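PDB 5H5M: alpha-catenin-like protein hmp-1 from Caenorhabditis elegans, which serves in the cadherin-catenin complex of adherens junctions and is required for cell migration and shape changes during embryonic body enclosure and elongation. Local coordinates for residues 321-335 with 351-365. Sequence-based numbering, arbitrary orientation.
Sequences RVDQFAERASALANR and EMNEFINACTLVHDA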
ATOM      1  N   ARG A 321      14.394 -15.380  -8.630  1.00 25.76           N
ATOM      2  CA  ARG A 321      14.844 -13.989  -8.646  1.00 30.63           C
ATOM      3  C   ARG A 321      15.062 -13.413  -7.246  1.00 35.12           C
ATOM      4  O   ARG A 321      16.045 -12.710  -7.008  1.00 38.14           O
ATOM      5  CB  ARG A 321      13.846 -13.118  -9.415  1.00 28.37           C
ATOM      6  CG  ARG A 321      13.648 -13.538 -10.870  1.00 35.43           C
ATOM      7  CD  ARG A 321      14.930 -13.400 -11.676  1.00 32.49           C
ATOM      8  NE  ARG A 321      14.780 -13.890 -13.043  1.00 36.07           N
ATOM      9  CZ  ARG A 321      15.212 -15.077 -13.462  1.00 53.43           C
ATOM     10  NH1 ARG A 321      15.823 -15.899 -12.620  1.00 55.32           N
ATOM     11  NH2 ARG A 321      15.036 -15.445 -14.725  1.00 63.36           N
ATOM     12  N   VAL A 322      14.153 -13.717  -6.324  1.00 26.50           N
ATOM     13  CA  VAL A 322      14.249 -13.209  -4.960  1.00 26.94           C
ATOM     14  C   VAL A 322      15.517 -13.703  -4.251  1.00 28.46           C
ATOM     15  O   VAL A 322      16.221 -12.924  -3.608  1.00 33.39           O
ATOM     16  CB  VAL A 322      12.999 -13.598  -4.137  1.00 34.36           C
ATOM     17  CG1 VAL A 322      13.251 -13.426  -2.658  1.00 35.28           C
ATOM     18  CG2 VAL A 322      11.799 -12.758  -4.568  1.00 24.48           C
ATOM     19  N   ASP A 323      15.816 -14.990  -4.387  1.00 29.97           N
ATOM     20  CA  ASP A 323      17.017 -15.562  -3.782  1.00 41.06           C
ATOM     21  C   ASP A 323      18.293 -15.014  -4.413  1.00 41.05           C
ATOM     22  O   ASP A 323      19.233 -14.643  -3.708  1.00 44.50           O
ATOM     23  CB  ASP A 323      16.999 -17.088  -3.892  1.00 52.20           C
ATOM     24  CG  ASP A 323      15.985 -17.726  -2.965  1.00 66.65           C
ATOM     25  OD1 ASP A 323      15.673 -17.116  -1.920  1.00 65.00           O
ATOM     26  OD2 ASP A 323      15.507 -18.837  -3.277  1.00 71.52           O
ATOM     27  N   GLN A 324      18.325 -14.970  -5.741  1.00 34.05           N
ATOM     28  CA  GLN A 324      19.479 -14.446  -6.467  1.00 32.24           C
ATOM     29  C   GLN A 324      19.735 -12.982  -6.117  1.00 31.12           C
ATOM     30  O   GLN A 324      20.883 -12.553  -6.011  1.00 36.02           O
ATOM     31  CB  GLN A 324      19.279 -14.593  -7.978  1.00 30.59           C
ATOM     32  CG  GLN A 324      19.189 -16.029  -8.462  1.00 47.13           C
ATOM     33  CD  GLN A 324      18.756 -16.131  -9.914  1.00 63.28           C
ATOM     34  OE1 GLN A 324      18.574 -15.119 -10.593  1.00 69.73           O
ATOM     35  NE2 GLN A 324      18.591 -17.358 -10.398  1.00 60.68           N
ATOM     36  N   PHE A 325      18.659 -12.221  -5.941  1.00 28.81           N
ATOM     37  CA  PHE A 325      18.767 -10.820  -5.556  1.00 26.53           C
ATOM     38  C   PHE A 325      19.306 -10.674  -4.135  1.00 29.20           C
ATOM     39  O   PHE A 325      20.231  -9.900  -3.890  1.00 32.06           O
ATOM     40  CB  PHE A 325      17.412 -10.123  -5.670  1.00 24.00           C
ATOM     41  CG  PHE A 325      17.351  -8.803  -4.958  1.00 24.71           C
ATOM     42  CD1 PHE A 325      17.999  -7.691  -5.475  1.00 26.71           C
ATOM     43  CD2 PHE A 325      16.655  -8.674  -3.767  1.00 22.75           C
ATOM     44  CE1 PHE A 325      17.951  -6.473  -4.817  1.00 23.94           C
ATOM     45  CE2 PHE A 325      16.604  -7.457  -3.103  1.00 23.26           C
ATOM     46  CZ  PHE A 325      17.249  -6.357  -3.630  1.00 23.83           C
ATOM     47  N   ALA A 326      18.719 -11.423  -3.205  1.00 27.47           N
ATOM     48  CA  ALA A 326      19.106 -11.364  -1.801  1.00 28.42           C
ATOM     49  C   ALA A 326      20.569 -11.744  -1.615  1.00 36.64           C
ATOM     50  O   ALA A 326      21.264 -11.184  -0.771  1.00 43.68           O
ATOM     51  CB  ALA A 326      18.216 -12.270  -0.966  1.00 29.05           C
ATOM     52  N   GLU A 327      21.030 -12.699  -2.414  1.00 32.79           N
ATOM     53  CA  GLU A 327      22.401 -13.178  -2.324  1.00 32.26           C
ATOM     54  C   GLU A 327      23.393 -12.096  -2.742  1.00 32.77           C
ATOM     55  O   GLU A 327      24.364 -11.823  -2.033  1.00 36.56           O
ATOM     56  CB  GLU A 327      22.578 -14.428  -3.187  1.00 37.33           C
ATOM     57  CG  GLU A 327      23.949 -15.069  -3.080  1.00 64.53           C
ATOM     58  CD  GLU A 327      24.063 -16.345  -3.899  1.00 83.35           C
ATOM     59  OE1 GLU A 327      24.813 -16.350  -4.900  1.00 87.37           O
ATOM     60  OE2 GLU A 327      23.401 -17.343  -3.538  1.00 85.56           O
ATOM     61  N   ARG A 328      23.135 -11.470  -3.886  1.00 33.06           N
ATOM     62  CA  ARG A 328      24.013 -10.429  -4.409  1.00 42.05           C
ATOM     63  C   ARG A 328      23.956  -9.158  -3.568  1.00 46.69           C
ATOM     64  O   ARG A 328      24.978  -8.508  -3.343  1.00 48.54           O
ATOM     65  CB  ARG A 328      23.655 -10.115  -5.860  1.00 42.12           C
ATOM     66  CG  ARG A 328      23.874 -11.280  -6.812  1.00 37.59           C
ATOM     67  CD  ARG A 328      23.273 -11.000  -8.178  1.00 37.77           C
ATOM     68  NE  ARG A 328      23.981  -9.944  -8.894  1.00 38.24           N
ATOM     69  CZ  ARG A 328      23.657  -9.526 -10.114  1.00 43.31           C
ATOM     70  NH1 ARG A 328      22.630 -10.073 -10.753  1.00 43.97           N
ATOM     71  NH2 ARG A 328      24.357  -8.562 -10.696  1.00 39.09           N
ATOM     72  N   ALA A 329      22.758  -8.809  -3.108  1.00 39.31           N
ATOM     73  CA  ALA A 329      22.571  -7.628  -2.271  1.00 32.21           C
ATOM     74  C   ALA A 329      23.266  -7.793  -0.922  1.00 37.18           C
ATOM     75  O   ALA A 329      23.815  -6.836  -0.374  1.00 42.40           O
ATOM     76  CB  ALA A 329      21.091  -7.349  -2.072  1.00 27.26           C
ATOM     77  N   SER A 330      23.240  -9.013  -0.394  1.00 32.57           N
ATOM     78  CA  SER A 330      23.886  -9.305   0.880  1.00 36.11           C
ATOM     79  C   SER A 330      25.403  -9.260   0.753  1.00 37.85           C
ATOM     80  O   SER A 330      26.092  -8.762   1.644  1.00 43.00           O
ATOM     81  CB  SER A 330      23.446 -10.674   1.407  1.00 42.14           C
ATOM     82  OG  SER A 330      24.120 -10.991   2.610  1.00 58.02           O
ATOM     83  N   ALA A 331      25.917  -9.791  -0.353  1.00 35.47           N
ATOM     84  CA  ALA A 331      27.352  -9.771  -0.615  1.00 39.16           C
ATOM     85  C   ALA A 331      27.841  -8.335  -0.785  1.00 35.51           C
ATOM     86  O   ALA A 331      28.956  -7.996  -0.387  1.00 36.77           O
ATOM     87  CB  ALA A 331      27.683 -10.600  -1.846  1.00 35.16           C
ATOM     88  N   LEU A 332      26.996  -7.499  -1.380  1.00 33.75           N
ATOM     89  CA  LEU A 332      27.293  -6.081  -1.538  1.00 33.40           C
ATOM     90  C   LEU A 332      27.293  -5.396  -0.176  1.00 34.26           C
ATOM     91  O   LEU A 332      28.163  -4.577   0.118  1.00 48.38           O
ATOM     92  CB  LEU A 332      26.280  -5.423  -2.482  1.00 31.93           C
ATOM     93  CG  LEU A 332      26.173  -3.895  -2.547  1.00 35.17           C
ATOM     94  CD1 LEU A 332      27.510  -3.252  -2.836  1.00 32.24           C
ATOM     95  CD2 LEU A 332      25.154  -3.477  -3.600  1.00 36.70           C
ATOM     96  N   ALA A 333      26.319  -5.747   0.655  1.00 32.40           N
ATOM     97  CA  ALA A 333      26.225  -5.205   2.004  1.00 37.23           C
ATOM     98  C   ALA A 333      27.459  -5.561   2.832  1.00 49.19           C
ATOM     99  O   ALA A 333      27.982  -4.728   3.573  1.00 50.79           O
ATOM    100  CB  ALA A 333      24.962  -5.710   2.687  1.00 34.39           C
ATOM    101  N   ASN A 334      27.926  -6.800   2.698  1.00 49.67           N
ATOM    102  CA  ASN A 334      29.106  -7.249   3.427  1.00 42.63           C
ATOM    103  C   ASN A 334      30.374  -6.550   2.950  1.00 43.47           C
ATOM    104  O   ASN A 334      31.273  -6.281   3.744  1.00 55.38           O
ATOM    105  CB  ASN A 334      29.271  -8.767   3.309  1.00 40.85           C
ATOM    106  CG  ASN A 334      28.184  -9.529   4.044  1.00 63.63           C
ATOM    107  OD1 ASN A 334      27.635  -9.048   5.035  1.00 63.89           O
ATOM    108  ND2 ASN A 334      27.871 -10.727   3.561  1.00 55.64           N
ATOM    109  N   ARG A 335      30.447  -6.259   1.655  1.00 37.29           N
ATOM    110  CA  ARG A 335      31.607  -5.562   1.112  1.00 49.18           C
ATOM    111  C   ARG A 335      31.658  -4.115   1.601  1.00 41.38           C
ATOM    112  O   ARG A 335      32.734  -3.541   1.743  1.00 50.08           O
ATOM    113  CB  ARG A 335      31.609  -5.601  -0.421  1.00 41.57           C
ATOM    114  CG  ARG A 335      31.922  -6.970  -1.015  1.00 37.64           C
ATOM    115  CD  ARG A 335      32.086  -6.907  -2.532  1.00 36.77           C
ATOM    116  NE  ARG A 335      30.901  -6.381  -3.208  1.00 37.74           N
ATOM    117  CZ  ARG A 335      30.044  -7.124  -3.903  1.00 38.17           C
ATOM    118  NH1 ARG A 335      30.234  -8.432  -4.007  1.00 34.31           N
ATOM    119  NH2 ARG A 335      28.993  -6.564  -4.490  1.00 31.41           N
ATOM    120  N   GLU A 351      29.570  -0.543  -7.627  1.00 31.41           N
ATOM    121  CA  GLU A 351      28.616  -1.153  -6.708  1.00 27.39           C
ATOM    122  C   GLU A 351      27.201  -0.631  -6.943  1.00 30.35           C
ATOM    123  O   GLU A 351      26.224  -1.353  -6.735  1.00 27.02           O
ATOM    124  CB  GLU A 351      29.041  -0.910  -5.258  1.00 29.18           C
ATOM    125  CG  GLU A 351      30.410  -1.487  -4.894  1.00 34.11           C
ATOM    126  CD  GLU A 351      30.422  -3.008  -4.767  1.00 46.50           C
ATOM    127  OE1 GLU A 351      31.347  -3.537  -4.116  1.00 59.95           O
ATOM    128  OE2 GLU A 351      29.520  -3.681  -5.311  1.00 41.84           O
ATOM    129  N   MET A 352      27.099   0.621  -7.379  1.00 26.49           N
ATOM    130  CA  MET A 352      25.809   1.196  -7.743  1.00 28.55           C
ATOM    131  C   MET A 352      25.211   0.428  -8.920  1.00 27.42           C
ATOM    132  O   MET A 352      24.030   0.083  -8.918  1.00 25.66           O
ATOM    133  CB  MET A 352      25.955   2.680  -8.091  1.00 27.46           C
ATOM    134  CG  MET A 352      24.731   3.286  -8.762  1.00 27.23           C
ATOM    135  SD  MET A 352      24.944   5.032  -9.167  1.00 46.68           S
ATOM    136  CE  MET A 352      26.258   4.943 -10.380  1.00 41.97           C
ATOM    137  N   ASN A 353      26.041   0.159  -9.920  1.00 24.62           N
ATOM    138  CA  ASN A 353      25.613  -0.606 -11.080  1.00 27.59           C
ATOM    139  C   ASN A 353      25.268  -2.051 -10.715  1.00 32.61           C
ATOM    140  O   ASN A 353      24.298  -2.609 -11.225  1.00 35.96           O
ATOM    141  CB  ASN A 353      26.695  -0.574 -12.162  1.00 32.30           C
ATOM    142  CG  ASN A 353      26.720   0.741 -12.923  1.00 39.57           C
ATOM    143  OD1 ASN A 353      25.679   1.360 -13.153  1.00 43.40           O
ATOM    144  ND2 ASN A 353      27.911   1.175 -13.318  1.00 40.93           N
ATOM    145  N   GLU A 354      26.059  -2.651  -9.830  1.00 30.03           N
ATOM    146  CA  GLU A 354      25.787  -4.013  -9.372  1.00 31.37           C
ATOM    147  C   GLU A 354      24.458  -4.097  -8.629  1.00 29.40           C
ATOM    148  O   GLU A 354      23.732  -5.082  -8.751  1.00 33.59           O
ATOM    149  CB  GLU A 354      26.921  -4.521  -8.477  1.00 32.28           C
ATOM    150  CG  GLU A 354      26.633  -5.846  -7.764  1.00 32.50           C
ATOM    151  CD  GLU A 354      26.342  -7.005  -8.711  1.00 39.13           C
ATOM    152  OE1 GLU A 354      26.669  -6.915  -9.914  1.00 39.23           O
ATOM    153  OE2 GLU A 354      25.788  -8.021  -8.240  1.00 44.85           O
ATOM    154  N   PHE A 355      24.141  -3.056  -7.866  1.00 25.55           N
ATOM    155  CA  PHE A 355      22.879  -3.006  -7.144  1.00 22.75           C
ATOM    156  C   PHE A 355      21.709  -2.827  -8.107  1.00 27.33           C
ATOM    157  O   PHE A 355      20.668  -3.461  -7.950  1.00 27.80           O
ATOM    158  CB  PHE A 355      22.891  -1.878  -6.114  1.00 22.64           C
ATOM    159  CG  PHE A 355      21.722  -1.907  -5.171  1.00 22.26           C
ATOM    160  CD1 PHE A 355      21.524  -2.988  -4.328  1.00 31.25           C
ATOM    161  CD2 PHE A 355      20.826  -0.854  -5.124  1.00 21.05           C
ATOM    162  CE1 PHE A 355      20.452  -3.020  -3.455  1.00 28.93           C
ATOM    163  CE2 PHE A 355      19.751  -0.882  -4.253  1.00 27.74           C
ATOM    164  CZ  PHE A 355      19.566  -1.967  -3.416  1.00 26.62           C
ATOM    165  N   ILE A 356      21.892  -1.960  -9.100  1.00 27.85           N
ATOM    166  CA  ILE A 356      20.876  -1.721 -10.122  1.00 25.68           C
ATOM    167  C   ILE A 356      20.575  -2.991 -10.910  1.00 25.59           C
ATOM    168  O   ILE A 356      19.412  -3.334 -11.131  1.00 28.82           O
ATOM    169  CB  ILE A 356      21.309  -0.605 -11.100  1.00 32.17           C
ATOM    170  CG1 ILE A 356      21.208   0.764 -10.425  1.00 34.08           C
ATOM    171  CG2 ILE A 356      20.452  -0.620 -12.361  1.00 31.39           C
ATOM    172  CD1 ILE A 356      21.661   1.914 -11.309  1.00 30.75           C
ATOM    173  N   ASN A 357      21.626  -3.690 -11.327  1.00 29.06           N
ATOM    174  CA  ASN A 357      21.461  -4.943 -12.056  1.00 35.44           C
ATOM    175  C   ASN A 357      20.796  -6.013 -11.200  1.00 30.38           C
ATOM    176  O   ASN A 357      20.035  -6.833 -11.707  1.00 31.93           O
ATOM    177  CB  ASN A 357      22.809  -5.454 -12.573  1.00 28.62           C
ATOM    178  CG  ASN A 357      23.399  -4.556 -13.642  1.00 34.44           C
ATOM    179  OD1 ASN A 357      22.676  -3.850 -14.344  1.00 41.11           O
ATOM    180  ND2 ASN A 357      24.720  -4.580 -13.771  1.00 33.58           N
ATOM    181  N   ALA A 358      21.083  -5.999  -9.902  1.00 26.83           N
ATOM    182  CA  ALA A 358      20.465  -6.946  -8.980  1.00 30.80           C
ATOM    183  C   ALA A 358      18.981  -6.636  -8.791  1.00 31.32           C
ATOM    184  O   ALA A 358      18.148  -7.538  -8.806  1.00 32.24           O
ATOM    185  CB  ALA A 358      21.183  -6.935  -7.644  1.00 24.29           C
ATOM    186  N   CYS A 359      18.658  -5.357  -8.613  1.00 25.07           N
ATOM    187  CA  CYS A 359      17.270  -4.930  -8.461  1.00 27.62           C
ATOM    188  C   CYS A 359      16.466  -5.233  -9.719  1.00 27.98           C
ATOM    189  O   CYS A 359      15.269  -5.513  -9.652  1.00 28.21           O
ATOM    190  CB  CYS A 359      17.193  -3.434  -8.144  1.00 25.16           C
ATOM    191  SG  CYS A 359      17.796  -2.967  -6.518  1.00 39.05           S
ATOM    192  N   THR A 360      17.137  -5.175 -10.864  1.00 32.80           N
ATOM    193  CA  THR A 360      16.503  -5.422 -12.155  1.00 35.21           C
ATOM    194  C   THR A 360      16.019  -6.874 -12.263  1.00 38.30           C
ATOM    195  O   THR A 360      15.036  -7.158 -12.947  1.00 34.22           O
ATOM    196  CB  THR A 360      17.473  -5.073 -13.304  1.00 34.26           C
ATOM    197  OG1 THR A 360      17.824  -3.688 -13.208  1.00 38.98           O
ATOM    198  CG2 THR A 360      16.839  -5.307 -14.657  1.00 38.58           C
ATOM    199  N   LEU A 361      16.703  -7.781 -11.568  1.00 35.99           N
ATOM    200  CA  LEU A 361      16.232  -9.156 -11.404  1.00 40.07           C
ATOM    201  C   LEU A 361      14.789  -9.190 -10.907  1.00 37.43           C
ATOM    202  O   LEU A 361      13.915  -9.798 -11.527  1.00 33.13           O
ATOM    203  CB  LEU A 361      17.122  -9.918 -10.418  1.00 43.71           C
ATOM    204  CG  LEU A 361      18.227 -10.868 -10.881  1.00 43.34           C
ATOM    205  CD1 LEU A 361      18.979 -10.319 -12.074  1.00 37.77           C
ATOM    206  CD2 LEU A 361      19.177 -11.132  -9.720  1.00 37.83           C
ATOM    207  N   VAL A 362      14.554  -8.534  -9.777  1.00 29.08           N
ATOM    208  CA  VAL A 362      13.233  -8.483  -9.166  1.00 27.68           C
ATOM    209  C   VAL A 362      12.250  -7.677 -10.013  1.00 25.35           C
ATOM    210  O   VAL A 362      11.122  -8.107 -10.254  1.00 35.06           O
ATOM    211  CB  VAL A 362      13.302  -7.874  -7.748  1.00 31.25           C
ATOM    212  CG1 VAL A 362      11.908  -7.691  -7.171  1.00 16.53           C
ATOM    213  CG2 VAL A 362      14.156  -8.743  -6.833  1.00 31.28           C
ATOM    214  N   HIS A 363      12.698  -6.513 -10.473  1.00 23.64           N
ATOM    215  CA  HIS A 363      11.845  -5.558 -11.176  1.00 25.62           C
ATOM    216  C   HIS A 363      11.321  -6.090 -12.515  1.00 29.41           C
ATOM    217  O   HIS A 363      10.125  -5.988 -12.800  1.00 28.04           O
ATOM    218  CB  HIS A 363      12.612  -4.248 -11.393  1.00 22.23           C
ATOM    219  CG  HIS A 363      11.758  -3.114 -11.863  1.00 30.72           C
ATOM    220  ND1 HIS A 363      11.946  -2.497 -13.082  1.00 38.59           N
ATOM    221  CD2 HIS A 363      10.713  -2.479 -11.280  1.00 40.57           C
ATOM    222  CE1 HIS A 363      11.055  -1.533 -13.229  1.00 36.87           C
ATOM    223  NE2 HIS A 363      10.295  -1.503 -12.149  1.00 46.60           N
ATOM    224  N   ASP A 364      12.213  -6.649 -13.331  1.00 23.14           N
ATOM    225  CA  ASP A 364      11.823  -7.256 -14.606  1.00 23.31           C
ATOM    226  C   ASP A 364      10.823  -8.387 -14.397  1.00 29.10           C
ATOM    227  O   ASP A 364       9.860  -8.531 -15.157  1.00 26.13           O
ATOM    228  CB  ASP A 364      13.042  -7.799 -15.357  1.00 25.46           C
ATOM    229  CG  ASP A 364      13.794  -6.724 -16.121  1.00 40.48           C
ATOM    230  OD1 ASP A 364      13.237  -5.627 -16.330  1.00 48.13           O
ATOM    231  OD2 ASP A 364      14.944  -6.987 -16.528  1.00 42.35           O
ATOM    232  N   ALA A 365      11.069  -9.194 -13.369  1.00 22.54           N
ATOM    233  CA  ALA A 365      10.212 -10.332 -13.071  1.00 25.15           C
ATOM    234  C   ALA A 365       8.810  -9.865 -12.688  1.00 22.25           C
ATOM    235  O   ALA A 365       7.819 -10.511 -13.026  1.00 23.72           O
ATOM    236  CB  ALA A 365      10.818 -11.178 -11.965  1.00 23.89           C
TER
HETATM  237  O   HOH W   1      26.698  -8.363  -5.302  1.00 35.22           O
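R328 grips the carboxylate of E354 side-on, with NE and NH2. R328 NE donates to E354 OE2 at 2.7 Å. R328 NH2 donates to E354 OE1 at 2.9 Å; a weak third bond runs from NH2 to OE2. Both oxygens are met on their syn sides, though the two flat groups are turned 43° apart. A bend in the arginine chain at chi3 lays one guanidinium face over A358 CA. The arginine fills a hole between E354, N357, A358 and L361, with NH1 beside the L361 methyls. A lysine in its place has one amine for the two-nitrogen grip, and would probably leave one E354 oxygen without its mate.

R335 holds E351 in the same side-on way. R335 NE donates to E351 OE1 and R335 NH2 to E351 OE2, both at 3.0 Å. The planes are nearly parallel, 12° apart, but the carboxylate is stepped out of the guanidinium plane, and neither bond is straight. A water links the two salt bridges: it donates to R328 O (2.6 Å) and E354 OE2, and accepts from R335 NH2.

Beside the charges lies an apolar row. L332 CD2 meets F355 CD1 at 3.7 Å. F325 packs against A358, V362 CG2 and C359 SG, the last an oblique sulfur-aromatic contact. L361 sits as a knob among R321, Q324, F325 and R328.

Segments 321-335 and 351-365 run antiparallel, their axes at 164°. They belong to helices 305-339 and 345-374, consecutive in a bundle of this vinculin/alpha-catenin family M domain. W343, in the connection between them, touches L332 and E351. Helices 276-300 and 237-260 pack against C359.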